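Local coordinates for protein geobacter metallireducens SMUG1 (Geobacter metallireducens, PDB 5H9I) that belongs to the uracil-DNA glycosylase superfamily and binds xanthine in a pocket at the ends of the strands of its central parallel sheet, at residues 138-146 with 166-174; 183-194 with 205-214. One frame throughout, in Å; residues are numbered along the deposited sequence.

Interaction 1: 138-146 with 166-174. With XAN (xanthine), chain B.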
loop_
_atom_site.group_PDB
_atom_site.type_symbol
_atom_site.label_atom_id
_atom_site.label_comp_id
_atom_site.label_asym_id
_atom_site.label_seq_id
_atom_site.Cartn_x
_atom_site.Cartn_y
_atom_site.Cartn_z
ATOM N N ALA A 138 0.546 1.137 4.626
ATOM C CA ALA A 138 1.572 0.837 3.654
ATOM C C ALA A 138 1.174 -0.290 2.755
ATOM O O ALA A 138 0.247 -1.005 3.075
ATOM C CB ALA A 138 2.851 0.440 4.382
ATOM N N ASN A 139 1.808 -0.405 1.564
ATOM C CA ASN A 139 1.575 -1.604 0.751
ATOM C C ASN A 139 2.740 -2.573 0.932
ATOM O O ASN A 139 3.870 -2.140 0.973
ATOM C CB ASN A 139 1.514 -1.266 -0.737
ATOM C CG ASN A 139 0.127 -1.062 -1.202
ATOM O OD1 ASN A 139 -0.827 -1.576 -0.659
ATOM N ND2 ASN A 139 -0.006 -0.100 -2.167
ATOM N N TYR A 140 2.450 -3.842 0.857
ATOM C CA TYR A 140 3.467 -4.870 0.846
ATOM C C TYR A 140 4.323 -4.773 -0.408
ATOM O O TYR A 140 5.540 -4.854 -0.308
ATOM C CB TYR A 140 2.737 -6.195 0.876
ATOM C CG TYR A 140 3.662 -7.413 0.787
ATOM C CD1 TYR A 140 4.480 -7.718 1.808
ATOM C CD2 TYR A 140 3.770 -8.121 -0.412
ATOM C CE1 TYR A 140 5.379 -8.790 1.709
ATOM C CE2 TYR A 140 4.620 -9.156 -0.526
ATOM C CZ TYR A 140 5.366 -9.511 0.534
ATOM O OH TYR A 140 6.248 -10.571 0.399
ATOM N N CYS A 141 3.657 -4.612 -1.564
ATOM C CA CYS A 141 4.355 -4.558 -2.868
ATOM C C CYS A 141 4.014 -3.259 -3.521
ATOM O O CYS A 141 2.880 -2.940 -3.664
ATOM C CB CYS A 141 3.913 -5.778 -3.676
ATOM S SG CYS A 141 4.567 -5.764 -5.376
ATOM N N PRO A 142 5.019 -2.472 -3.854
ATOM C CA PRO A 142 4.724 -1.178 -4.476
ATOM C C PRO A 142 4.552 -1.208 -5.991
ATOM O O PRO A 142 4.205 -0.167 -6.558
ATOM C CB PRO A 142 5.941 -0.383 -4.133
ATOM C CG PRO A 142 7.037 -1.367 -4.189
ATOM C CD PRO A 142 6.464 -2.600 -3.507
ATOM N N LEU A 143 4.764 -2.346 -6.611
ATOM C CA LEU A 143 4.726 -2.441 -8.089
ATOM C C LEU A 143 3.366 -2.782 -8.573
ATOM O O LEU A 143 2.654 -3.588 -7.916
ATOM C CB LEU A 143 5.669 -3.549 -8.442
ATOM C CG LEU A 143 7.120 -3.384 -8.116
ATOM C CD1 LEU A 143 7.895 -4.638 -8.538
ATOM C CD2 LEU A 143 7.738 -2.110 -8.621
ATOM N N LEU A 144 3.000 -2.278 -9.763
ATOM C CA LEU A 144 1.799 -2.683 -10.499
ATOM C C LEU A 144 2.266 -3.507 -11.755
ATOM O O LEU A 144 3.226 -3.102 -12.351
ATOM C CB LEU A 144 1.057 -1.461 -10.952
ATOM C CG LEU A 144 -0.272 -1.674 -11.605
ATOM C CD1 LEU A 144 -1.378 -1.729 -10.579
ATOM C CD2 LEU A 144 -0.637 -0.637 -12.632
ATOM N N PHE A 145 1.676 -4.681 -11.966
ATOM C CA PHE A 145 2.032 -5.591 -13.025
ATOM C C PHE A 145 0.887 -5.620 -14.042
ATOM O O PHE A 145 -0.289 -5.829 -13.680
ATOM C CB PHE A 145 2.281 -6.984 -12.417
ATOM C CG PHE A 145 3.336 -7.018 -11.395
ATOM C CD1 PHE A 145 4.665 -7.147 -11.733
ATOM C CD2 PHE A 145 2.966 -7.036 -10.071
ATOM C CE1 PHE A 145 5.649 -7.214 -10.763
ATOM C CE2 PHE A 145 3.956 -7.072 -9.081
ATOM C CZ PHE A 145 5.254 -7.196 -9.433
ATOM N N LEU A 146 1.232 -5.488 -15.327
ATOM C CA LEU A 146 0.221 -5.583 -16.392
ATOM C C LEU A 146 0.631 -6.575 -17.490
ATOM O O LEU A 146 1.798 -6.711 -17.760
ATOM C CB LEU A 146 0.036 -4.206 -17.043
ATOM C CG LEU A 146 -0.234 -2.982 -16.173
ATOM C CD1 LEU A 146 -0.152 -1.677 -16.984
ATOM C CD2 LEU A 146 -1.548 -3.078 -15.439
ATOM N N LEU A 166 10.690 -11.429 -5.493
ATOM C CA LEU A 166 9.823 -10.215 -5.258
ATOM C C LEU A 166 9.441 -10.254 -3.789
ATOM O O LEU A 166 9.606 -9.263 -3.036
ATOM C CB LEU A 166 8.612 -10.227 -6.145
ATOM C CG LEU A 166 7.525 -9.168 -5.820
ATOM C CD1 LEU A 166 8.044 -7.773 -6.061
ATOM C CD2 LEU A 166 6.241 -9.458 -6.574
ATOM N N PHE A 167 8.952 -11.389 -3.316
ATOM C CA PHE A 167 8.493 -11.519 -1.944
ATOM C C PHE A 167 9.654 -11.397 -0.970
ATOM O O PHE A 167 9.509 -10.854 0.144
ATOM C CB PHE A 167 7.688 -12.801 -1.678
ATOM C CG PHE A 167 6.290 -12.861 -2.337
ATOM C CD1 PHE A 167 5.816 -11.907 -3.092
ATOM C CD2 PHE A 167 5.502 -13.960 -2.123
ATOM C CE1 PHE A 167 4.604 -11.976 -3.740
ATOM C CE2 PHE A 167 4.258 -14.032 -2.709
ATOM C CZ PHE A 167 3.808 -13.051 -3.503
ATOM N N ALA A 168 10.847 -11.882 -1.337
ATOM C CA ALA A 168 11.986 -11.708 -0.465
ATOM C C ALA A 168 12.283 -10.227 -0.217
ATOM O O ALA A 168 12.496 -9.869 0.960
ATOM C CB ALA A 168 13.251 -12.314 -1.014
ATOM N N ALA A 169 12.224 -9.426 -1.273
ATOM C CA ALA A 169 12.508 -7.993 -1.174
ATOM C C ALA A 169 11.365 -7.268 -0.310
ATOM O O ALA A 169 11.674 -6.466 0.553
ATOM C CB ALA A 169 12.609 -7.353 -2.516
ATOM N N CYS A 170 10.110 -7.600 -0.655
ATOM C CA CYS A 170 8.973 -7.030 0.061
ATOM C C CYS A 170 8.908 -7.435 1.509
ATOM O O CYS A 170 8.617 -6.640 2.438
ATOM C CB CYS A 170 7.678 -7.340 -0.684
ATOM S SG CYS A 170 7.575 -6.568 -2.322
ATOM N N ASP A 171 9.257 -8.711 1.802
ATOM C CA ASP A 171 9.312 -9.143 3.225
ATOM C C ASP A 171 10.360 -8.369 4.058
ATOM O O ASP A 171 10.115 -8.008 5.193
ATOM C CB ASP A 171 9.694 -10.670 3.290
ATOM C CG ASP A 171 8.611 -11.629 2.860
ATOM O OD1 ASP A 171 7.457 -11.247 2.555
ATOM O OD2 ASP A 171 9.010 -12.873 2.691
ATOM N N LEU A 172 11.520 -8.172 3.411
ATOM C CA LEU A 172 12.572 -7.436 4.084
ATOM C C LEU A 172 12.126 -5.948 4.398
ATOM O O LEU A 172 12.304 -5.473 5.516
ATOM C CB LEU A 172 13.838 -7.394 3.237
ATOM C CG LEU A 172 14.973 -6.431 3.670
ATOM C CD1 LEU A 172 15.421 -6.776 5.076
ATOM C CD2 LEU A 172 16.083 -6.522 2.646
ATOM N N ALA A 173 11.454 -5.353 3.395
ATOM C CA ALA A 173 10.997 -3.959 3.601
ATOM C C ALA A 173 9.956 -3.948 4.726
ATOM O O ALA A 173 9.873 -3.016 5.502
ATOM C CB ALA A 173 10.436 -3.381 2.317
ATOM N N LEU A 174 9.067 -4.945 4.762
ATOM C CA LEU A 174 8.062 -4.985 5.780
ATOM C C LEU A 174 8.623 -5.167 7.217
ATOM O O LEU A 174 8.244 -4.522 8.133
ATOM C CB LEU A 174 6.965 -6.061 5.487
ATOM C CG LEU A 174 5.843 -6.208 6.444
ATOM C CD1 LEU A 174 5.085 -4.910 6.725
ATOM C CD2 LEU A 174 4.906 -7.355 5.920
HETATM N N9 XAN B . -6.499 -0.342 -3.937
HETATM C C4 XAN B . -5.348 -0.447 -3.334
HETATM N N3 XAN B . -4.353 0.392 -3.058
HETATM C C2 XAN B . -3.337 -0.020 -2.443
HETATM O O2 XAN B . -2.428 0.747 -2.254
HETATM N N1 XAN B . -3.223 -1.270 -1.972
HETATM C C6 XAN B . -4.131 -2.181 -2.145
HETATM O O6 XAN B . -4.013 -3.353 -1.769
HETATM C C5 XAN B . -5.252 -1.810 -2.890
HETATM N N7 XAN B . -6.348 -2.452 -3.267
HETATM C C8 XAN B . -7.103 -1.564 -3.894
HETATM O O HOH W 1 6.932 -4.433 2.054
#
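Tyr140 lays its ring against Cys170 of helix 160-181, and this pair, with Leu166, accounts for most of the buried surface. CB of Cys170 sits over one face of the tyrosine ring, 3.6 Å from its centroid, in a CH-pi contact displaced toward the phenol end, where CB comes to 3.4 Å from CZ. A small cysteine suits this place because it lets the ring lie close to the helix backbone, while its SG, farther above the same face at 4.6 Å from the centroid, adds a sulfur-aromatic contact. Tyr140 reaches the helix because CG is anti to the backbone N (chi1 177°), which carries the hydroxyl out to Asp171. There OH donates to OD1 over 2.6 Å, meeting the oxygen from above the carboxylate plane. Phe167 receives the edge of the tyrosine on its own ring face, an offset edge-to-face pair with planes at 74°; CD2 of Leu174 lies near another edge of the Tyr140 ring.

One turn before Cys170, Leu166 spreads its two methyls between different partners. CD1 rests 4.0 Å from CD1 of Leu143 and also touches SG of Cys141, whereas CD2 approaches CZ of Phe145 at 3.8 Å. A branched aliphatic chain fits this buried apolar corner, which Leu18 of helix 7-19 also borders.

A water bridges the backbones, donating to the carbonyl O of both Tyr140 and Cys170. Arg196 of helix 191-201 bonds to the Tyr140 hydroxyl and forms a salt bridge with Asp171, and its charge would probably favour an ionised carboxylate. Because Tyr140 directly follows Asn139, whose side-chain amide pairs with N1 and O2 of xanthine, holding the ring by its face and its hydroxyl probably helps to place that amide.

Interaction 2: 183-194 with 205-214. With XAN (xanthine), chain B.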
loop_
_atom_site.group_PDB
_atom_site.type_symbol
_atom_site.label_atom_id
_atom_site.label_comp_id
_atom_site.label_asym_id
_atom_site.label_seq_id
_atom_site.Cartn_x
_atom_site.Cartn_y
_atom_site.Cartn_z
ATOM N N PRO A 183 4.910 -1.244 15.737
ATOM C CA PRO A 183 3.534 -1.424 16.071
ATOM C C PRO A 183 3.291 -2.651 16.967
ATOM O O PRO A 183 4.116 -3.575 16.917
ATOM C CB PRO A 183 2.887 -1.720 14.685
ATOM C CG PRO A 183 4.042 -2.329 13.911
ATOM C CD PRO A 183 5.290 -1.624 14.353
ATOM N N ARG A 184 2.198 -2.642 17.695
ATOM C CA ARG A 184 1.699 -3.773 18.429
ATOM C C ARG A 184 0.938 -4.753 17.507
ATOM O O ARG A 184 0.973 -5.884 17.756
ATOM C CB ARG A 184 0.814 -3.224 19.563
ATOM C CG ARG A 184 0.063 -4.179 20.452
ATOM C CD ARG A 184 -0.858 -3.455 21.455
ATOM N NE ARG A 184 -2.009 -2.739 20.879
ATOM C CZ ARG A 184 -3.181 -3.271 20.546
ATOM N NH1 ARG A 184 -3.429 -4.569 20.690
ATOM N NH2 ARG A 184 -4.104 -2.503 20.050
ATOM N N VAL A 185 0.266 -4.252 16.468
ATOM C CA VAL A 185 -0.576 -5.040 15.618
ATOM C C VAL A 185 -0.349 -4.632 14.150
ATOM O O VAL A 185 -0.227 -3.417 13.916
ATOM C CB VAL A 185 -2.067 -4.844 15.957
ATOM C CG1 VAL A 185 -2.936 -5.791 15.221
ATOM C CG2 VAL A 185 -2.310 -4.959 17.436
ATOM N N VAL A 186 -0.250 -5.620 13.299
ATOM C CA VAL A 186 -0.146 -5.424 11.851
ATOM C C VAL A 186 -1.357 -6.017 11.250
ATOM O O VAL A 186 -1.671 -7.213 11.506
ATOM C CB VAL A 186 1.127 -6.001 11.315
ATOM C CG1 VAL A 186 1.232 -5.940 9.837
ATOM C CG2 VAL A 186 2.364 -5.333 11.997
ATOM N N ILE A 187 -2.077 -5.295 10.414
ATOM C CA ILE A 187 -3.358 -5.729 9.904
ATOM C C ILE A 187 -3.249 -5.785 8.387
ATOM O O ILE A 187 -3.113 -4.703 7.759
ATOM C CB ILE A 187 -4.484 -4.744 10.308
ATOM C CG1 ILE A 187 -4.546 -4.568 11.823
ATOM C CG2 ILE A 187 -5.811 -5.145 9.678
ATOM C CD1 ILE A 187 -5.504 -3.623 12.397
ATOM N N GLY A 188 -3.407 -6.964 7.805
ATOM C CA GLY A 188 -3.533 -7.087 6.386
ATOM C C GLY A 188 -4.896 -6.593 5.914
ATOM O O GLY A 188 -5.923 -7.003 6.487
ATOM N N VAL A 189 -4.887 -5.828 4.857
ATOM C CA VAL A 189 -6.172 -5.437 4.216
ATOM C C VAL A 189 -6.354 -6.448 3.078
ATOM O O VAL A 189 -5.725 -6.382 2.023
ATOM C CB VAL A 189 -6.124 -4.028 3.721
ATOM C CG1 VAL A 189 -7.467 -3.649 3.061
ATOM C CG2 VAL A 189 -5.734 -3.069 4.831
ATOM N N GLY A 190 -7.218 -7.410 3.384
ATOM C CA GLY A 190 -7.430 -8.579 2.460
ATOM C C GLY A 190 -6.589 -9.745 2.832
ATOM O O GLY A 190 -5.615 -9.672 3.600
ATOM N N ALA A 191 -6.964 -10.882 2.277
ATOM C CA ALA A 191 -6.301 -12.146 2.622
ATOM C C ALA A 191 -4.886 -12.271 2.158
ATOM O O ALA A 191 -4.076 -12.897 2.860
ATOM C CB ALA A 191 -7.156 -13.307 1.964
ATOM N N PHE A 192 -4.571 -11.783 0.960
ATOM C CA PHE A 192 -3.198 -11.889 0.452
ATOM C C PHE A 192 -2.238 -11.099 1.358
ATOM O O PHE A 192 -1.200 -11.604 1.790
ATOM C CB PHE A 192 -3.028 -11.472 -0.990
ATOM C CG PHE A 192 -1.609 -11.204 -1.377
ATOM C CD1 PHE A 192 -0.814 -12.202 -1.965
ATOM C CD2 PHE A 192 -1.038 -9.877 -1.141
ATOM C CE1 PHE A 192 0.509 -11.881 -2.310
ATOM C CE2 PHE A 192 0.188 -9.522 -1.464
ATOM C CZ PHE A 192 0.996 -10.548 -2.083
ATOM N N ALA A 193 -2.614 -9.863 1.643
ATOM C CA ALA A 193 -1.759 -9.078 2.516
ATOM C C ALA A 193 -1.642 -9.704 3.855
ATOM O O ALA A 193 -0.555 -9.738 4.390
ATOM C CB ALA A 193 -2.260 -7.623 2.622
ATOM N N GLU A 194 -2.685 -10.211 4.449
ATOM C CA GLU A 194 -2.636 -10.871 5.747
ATOM C C GLU A 194 -1.615 -12.026 5.672
ATOM O O GLU A 194 -0.825 -12.150 6.585
ATOM C CB GLU A 194 -3.934 -11.389 6.251
ATOM C CG GLU A 194 -3.833 -11.979 7.642
ATOM C CD GLU A 194 -4.930 -12.944 7.972
ATOM O OE1 GLU A 194 -4.986 -13.249 9.189
ATOM O OE2 GLU A 194 -5.778 -13.259 7.151
ATOM N N ASP A 205 7.567 -9.587 17.857
ATOM C CA ASP A 205 6.631 -9.365 18.928
ATOM C C ASP A 205 5.446 -8.474 18.476
ATOM O O ASP A 205 5.284 -7.339 18.935
ATOM C CB ASP A 205 7.370 -8.765 20.082
ATOM C CG ASP A 205 6.539 -8.815 21.368
ATOM O OD1 ASP A 205 5.502 -9.498 21.471
ATOM O OD2 ASP A 205 7.000 -8.145 22.304
ATOM N N VAL A 206 4.651 -8.965 17.525
ATOM C CA VAL A 206 3.512 -8.244 16.943
ATOM C C VAL A 206 2.408 -9.234 16.727
ATOM O O VAL A 206 2.697 -10.371 16.486
ATOM C CB VAL A 206 3.719 -7.613 15.547
ATOM C CG1 VAL A 206 4.572 -6.446 15.583
ATOM C CG2 VAL A 206 4.219 -8.607 14.533
ATOM N N GLU A 207 1.149 -8.827 16.813
ATOM C CA GLU A 207 0.078 -9.631 16.429
ATOM C C GLU A 207 -0.214 -9.303 14.985
ATOM O O GLU A 207 -0.070 -8.129 14.584
ATOM C CB GLU A 207 -1.170 -9.315 17.295
ATOM C CG GLU A 207 -1.010 -9.653 18.757
ATOM C CD GLU A 207 -0.635 -11.127 19.063
ATOM O OE1 GLU A 207 -1.107 -12.118 18.366
ATOM O OE2 GLU A 207 0.194 -11.265 19.987
ATOM N N VAL A 208 -0.725 -10.232 14.236
ATOM C CA VAL A 208 -1.147 -10.043 12.879
ATOM C C VAL A 208 -2.606 -10.448 12.734
ATOM O O VAL A 208 -3.023 -11.540 13.209
ATOM C CB VAL A 208 -0.309 -10.802 11.878
ATOM C CG1 VAL A 208 -0.901 -10.757 10.460
ATOM C CG2 VAL A 208 1.136 -10.380 11.941
ATOM N N GLY A 209 -3.399 -9.606 12.082
ATOM C CA GLY A 209 -4.789 -9.822 11.808
ATOM C C GLY A 209 -5.146 -9.287 10.422
ATOM O O GLY A 209 -4.279 -9.009 9.563
ATOM N N ARG A 210 -6.435 -9.302 10.144
ATOM C CA ARG A 210 -6.980 -9.035 8.831
ATOM C C ARG A 210 -8.222 -8.183 8.987
ATOM O O ARG A 210 -8.953 -8.391 9.876
ATOM C CB ARG A 210 -7.389 -10.366 8.131
ATOM C CG ARG A 210 -8.091 -10.177 6.777
ATOM C CD ARG A 210 -8.692 -11.399 6.043
ATOM N NE ARG A 210 -9.848 -12.081 6.681
ATOM C CZ ARG A 210 -11.180 -11.826 6.568
ATOM N NH1 ARG A 210 -11.996 -12.623 7.234
ATOM N NH2 ARG A 210 -11.763 -10.848 5.820
ATOM N N ILE A 211 -8.424 -7.245 8.077
ATOM C CA ILE A 211 -9.729 -6.730 7.831
ATOM C C ILE A 211 -10.175 -7.030 6.380
ATOM O O ILE A 211 -9.346 -7.226 5.465
ATOM C CB ILE A 211 -9.849 -5.213 8.082
ATOM C CG1 ILE A 211 -8.969 -4.412 7.173
ATOM C CG2 ILE A 211 -9.731 -4.933 9.613
ATOM C CD1 ILE A 211 -9.264 -2.901 7.220
ATOM N N ILE A 212 -11.484 -7.020 6.198
ATOM C CA ILE A 212 -12.046 -7.184 4.848
ATOM C C ILE A 212 -11.413 -6.104 3.932
ATOM O O ILE A 212 -11.312 -4.930 4.309
ATOM C CB ILE A 212 -13.579 -7.082 4.940
ATOM C CG1 ILE A 212 -14.209 -7.256 3.622
ATOM C CG2 ILE A 212 -13.999 -5.864 5.684
ATOM C CD1 ILE A 212 -15.759 -7.457 3.818
ATOM N N HIS A 213 -11.174 -6.488 2.692
ATOM C CA HIS A 213 -10.725 -5.526 1.701
ATOM C C HIS A 213 -11.910 -4.709 1.198
ATOM O O HIS A 213 -13.017 -5.231 1.037
ATOM C CB HIS A 213 -10.090 -6.284 0.563
ATOM C CG HIS A 213 -9.346 -5.421 -0.379
ATOM N ND1 HIS A 213 -9.990 -4.592 -1.272
ATOM C CD2 HIS A 213 -8.021 -5.221 -0.538
ATOM C CE1 HIS A 213 -9.077 -3.930 -1.960
ATOM N NE2 HIS A 213 -7.898 -4.329 -1.564
ATOM N N PRO A 214 -11.717 -3.425 0.969
ATOM C CA PRO A 214 -12.826 -2.513 0.620
ATOM C C PRO A 214 -13.318 -2.614 -0.833
ATOM O O PRO A 214 -14.271 -1.873 -1.088
ATOM C CB PRO A 214 -12.241 -1.107 0.964
ATOM C CG PRO A 214 -10.777 -1.244 0.754
ATOM C CD PRO A 214 -10.483 -2.616 1.302
HETATM N N9 XAN B . -6.499 -0.342 -3.937
HETATM C C4 XAN B . -5.348 -0.447 -3.334
HETATM N N3 XAN B . -4.353 0.392 -3.058
HETATM C C2 XAN B . -3.337 -0.020 -2.443
HETATM O O2 XAN B . -2.428 0.747 -2.254
HETATM N N1 XAN B . -3.223 -1.270 -1.972
HETATM C C6 XAN B . -4.131 -2.181 -2.145
HETATM O O6 XAN B . -4.013 -3.353 -1.769
HETATM C C5 XAN B . -5.252 -1.810 -2.890
HETATM N N7 XAN B . -6.348 -2.452 -3.267
HETATM C C8 XAN B . -7.103 -1.564 -3.894
#
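Strands 185-189 and 207-211 are the parallel pair of a right-handed beta-alpha-beta crossover, with helix 191-201 as the connection. Six backbone hydrogen bonds join them, the first from Glu207 N to Arg184 O, the last from Gly190 N to Ile211 O.

On the sheet face away from the connecting helix, Ile187 and Ile211 lie obliquely across one another, their CG2 methyls 3.9 Å apart. Ile211 has CG1 between its backbone N and carbonyl carbon (chi1 62°), which leaves CG2 to meet its neighbour. Gly209, paired with Ile187 across the strands, puts no side chain between those of Glu207 and Ile211. Beta-branched Val and Ile suit the extended backbone, and their methyls fill the buried layer, which helix 219-235 and Phe57 of strand 55-59 help to enclose.

On the helix-facing side, Val186 and Val208 approach with CB of the former 4.4 Å from CG2 of the latter, and Cys197 covers both. Glu194 runs extended across Arg210, its OE2 3.5 Å from CB of the arginine. Their carboxylate and guanidinium planes are 51° apart, and OE2 lies 4.3 Å from NE, too far for a salt bridge, so any attraction is probably long-range; His198 bonds the other carboxylate oxygen. Gly188 leaves room for the helix, since a side chain there would strike the backbone N of Glu194. Gly190, the N-cap residue, adopts backbone angles suited to glycine and lies close to His213.

At the end of strand 185-189, Val189 crosses Pro214 and His213 at about right angles, CG1 reaching CD of the proline at 3.6 Å. CD of Pro214 also lies over one face of the imidazole. With ND1 accepting from Ser215 N, His213 NE2 donates to xanthine N7 over 3.0 Å, in the imidazole plane but bent, at 137°.

After earlier elements, among them strand 55-59, the chain runs from the end of strand 135-139 through a loop into strand 144-146, then returns along helix 160-181 to close interaction 1 across 19 residues. That helix leads into strand 185-189, where interaction 2 opens; helix 191-201 fills most of the 10 residues before its second segment. The two closures therefore follow in series, neither enclosing nor crossing the other. Interaction 1 ties helix 160-181 to the chain leaving edge strand 135-139, and interaction 2 joins an inner strand to the other edge strand within this chain. Phe192 links them by packing on Phe167 and Tyr140, and both contribute a residue to the xanthine pocket.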